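Long-range contact in ferric uptake regulation protein (Vibrio cholerae, PDB 2W57), which probably represses iron-uptake genes by binding DNA as a metal-dependent dimeric regulator: residues H87-V92 / T123-Y128. Numbering follows the deposited sequence.
Sequences HHDHLV and TNHSLY. With ZN (zinc ion), chain C; ZN (zinc ion), chain D.
His90 and Tyr128 pair across two parallel strands, their side chains running abreast. His90 CB lies 3.9 Å from Tyr128 CD1; CG, anti to the carbonyl carbon (chi1 -49°), sits 4.1 Å from Tyr128 CE1 and sets the ring beside the phenol, the planes 20° apart but offset so far that little of one ring lies over the other. Its ND1 lies 3.6 Å from Tyr128 CE1 and donates in the ring plane to a water that also accepts from Leu127 N. At the tip, NE2 binds a zinc ion at 2.4 Å, together with His88, His33 and Glu81. Histidine suits this place because one nitrogen can hold metal while the other donates a hydrogen bond; tyrosine offers a flat flank and a hydroxyl bonded to His71. Between the backbones, His90 N donates to Leu127 O (3.2 Å).

A second zinc ion joins the segments directly. His87 NE2, Asp89 OD2 (1.9 Å) and His125 NE2 (2.2 Å) bind it, with Glu108 completing the site; the two carboxylates would offset the cation's charge.

Strand 89-93 runs between 121-132 and antiparallel 99-102, helix 105-117 packs on His125 and Leu127, and residues 124-128 pair antiparallel with a strand of the second subunit, extending the sheet across the dimer.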
loop_
_atom_site.group_PDB
_atom_site.type_symbol
_atom_site.label_atom_id
_atom_site.label_comp_id
_atom_site.label_asym_id
_atom_site.label_seq_id
_atom_site.Cartn_x
_atom_site.Cartn_y
_atom_site.Cartn_z
ATOM N N HIS A 87 2.496 17.472 4.820
ATOM C CA HIS A 87 2.537 16.069 5.186
ATOM C C HIS A 87 1.367 15.669 6.076
ATOM O O HIS A 87 1.051 16.360 7.045
ATOM C CB HIS A 87 3.851 15.777 5.919
ATOM C CG HIS A 87 3.934 14.393 6.481
ATOM N ND1 HIS A 87 4.366 13.315 5.735
ATOM C CD2 HIS A 87 3.641 13.911 7.712
ATOM C CE1 HIS A 87 4.330 12.226 6.484
ATOM N NE2 HIS A 87 3.893 12.559 7.687
ATOM N N HIS A 88 0.731 14.545 5.743
ATOM C CA HIS A 88 -0.194 13.893 6.669
ATOM C C HIS A 88 -0.125 12.348 6.602
ATOM O O HIS A 88 0.493 11.761 5.705
ATOM C CB HIS A 88 -1.629 14.430 6.506
ATOM C CG HIS A 88 -2.200 14.239 5.134
ATOM N ND1 HIS A 88 -1.829 15.013 4.055
ATOM C CD2 HIS A 88 -3.130 13.372 4.671
ATOM C CE1 HIS A 88 -2.500 14.626 2.985
ATOM N NE2 HIS A 88 -3.299 13.635 3.333
ATOM N N ASP A 89 -0.732 11.710 7.595
ATOM C CA ASP A 89 -0.896 10.270 7.617
ATOM C C ASP A 89 -2.381 9.984 7.628
ATOM O O ASP A 89 -3.181 10.920 7.618
ATOM C CB ASP A 89 -0.191 9.682 8.829
ATOM C CG ASP A 89 1.282 9.942 8.787
ATOM O OD1 ASP A 89 1.900 9.605 7.754
ATOM O OD2 ASP A 89 1.818 10.509 9.761
ATOM N N HIS A 90 -2.760 8.710 7.625
ATOM C CA HIS A 90 -4.148 8.379 7.342
ATOM C C HIS A 90 -4.746 7.402 8.312
ATOM O O HIS A 90 -4.143 6.402 8.674
ATOM C CB HIS A 90 -4.310 7.867 5.905
ATOM C CG HIS A 90 -3.656 8.736 4.874
ATOM N ND1 HIS A 90 -2.299 8.694 4.618
ATOM C CD2 HIS A 90 -4.169 9.668 4.036
ATOM C CE1 HIS A 90 -2.006 9.568 3.670
ATOM N NE2 HIS A 90 -3.124 10.168 3.295
ATOM N N LEU A 91 -5.951 7.726 8.734
ATOM C CA LEU A 91 -6.753 6.849 9.546
ATOM C C LEU A 91 -7.928 6.481 8.657
ATOM O O LEU A 91 -8.575 7.350 8.087
ATOM C CB LEU A 91 -7.183 7.592 10.812
ATOM C CG LEU A 91 -8.175 7.020 11.821
ATOM C CD1 LEU A 91 -7.589 5.844 12.567
ATOM C CD2 LEU A 91 -8.578 8.129 12.791
ATOM N N VAL A 92 -8.183 5.194 8.502
ATOM C CA VAL A 92 -9.143 4.741 7.517
ATOM C C VAL A 92 -10.235 3.926 8.195
ATOM O O VAL A 92 -9.934 2.996 8.957
ATOM C CB VAL A 92 -8.428 3.905 6.442
ATOM C CG1 VAL A 92 -9.383 3.435 5.364
ATOM C CG2 VAL A 92 -7.287 4.706 5.843
ATOM N N THR A 123 14.322 8.927 5.262
ATOM C CA THR A 123 14.077 9.795 4.102
ATOM C C THR A 123 12.591 9.967 3.802
ATOM O O THR A 123 12.181 10.956 3.201
ATOM C CB THR A 123 14.791 9.300 2.817
ATOM O OG1 THR A 123 14.070 8.195 2.251
ATOM C CG2 THR A 123 16.240 8.900 3.103
ATOM N N ASN A 124 11.793 8.992 4.211
ATOM C CA ASN A 124 10.356 9.033 4.014
ATOM C C ASN A 124 9.703 7.948 4.868
ATOM O O ASN A 124 10.379 7.023 5.320
ATOM C CB ASN A 124 10.028 8.832 2.527
ATOM C CG ASN A 124 8.577 9.146 2.189
ATOM O OD1 ASN A 124 7.841 9.708 3.003
ATOM N ND2 ASN A 124 8.160 8.781 0.977
ATOM N N HIS A 125 8.398 8.070 5.097
ATOM C CA HIS A 125 7.622 7.037 5.777
ATOM C C HIS A 125 6.187 6.995 5.248
ATOM O O HIS A 125 5.767 7.874 4.502
ATOM C CB HIS A 125 7.645 7.254 7.294
ATOM C CG HIS A 125 6.850 8.437 7.760
ATOM N ND1 HIS A 125 7.358 9.720 7.769
ATOM C CD2 HIS A 125 5.594 8.529 8.257
ATOM C CE1 HIS A 125 6.447 10.551 8.241
ATOM N NE2 HIS A 125 5.369 9.854 8.548
ATOM N N SER A 126 5.439 5.961 5.605
ATOM C CA SER A 126 3.997 5.978 5.378
ATOM C C SER A 126 3.306 5.259 6.515
ATOM O O SER A 126 3.775 4.212 6.962
ATOM C CB SER A 126 3.622 5.367 4.015
ATOM O OG SER A 126 4.039 4.017 3.908
ATOM N N LEU A 127 2.207 5.835 6.993
ATOM C CA LEU A 127 1.477 5.281 8.140
ATOM C C LEU A 127 -0.020 5.253 7.874
ATOM O O LEU A 127 -0.608 6.282 7.542
ATOM C CB LEU A 127 1.803 6.060 9.426
ATOM C CG LEU A 127 0.964 5.899 10.694
ATOM C CD1 LEU A 127 1.078 4.507 11.274
ATOM C CD2 LEU A 127 1.369 6.935 11.730
ATOM N N TYR A 128 -0.610 4.062 8.014
ATOM C CA TYR A 128 -2.034 3.839 7.772
ATOM C C TYR A 128 -2.656 3.133 8.961
ATOM O O TYR A 128 -2.241 2.035 9.326
ATOM C CB TYR A 128 -2.258 3.002 6.502
ATOM C CG TYR A 128 -1.736 3.656 5.254
ATOM C CD1 TYR A 128 -2.440 4.683 4.638
ATOM C CD2 TYR A 128 -0.518 3.273 4.706
ATOM C CE1 TYR A 128 -1.939 5.312 3.499
ATOM C CE2 TYR A 128 -0.010 3.892 3.569
ATOM C CZ TYR A 128 -0.722 4.908 2.972
ATOM O OH TYR A 128 -0.222 5.521 1.841
HETATM ZN ZN ZN C . 3.653 11.002 9.321
HETATM ZN ZN ZN D . -3.997 12.056 2.182
HETATM O O HOH W 1 0.637 7.849 5.236
#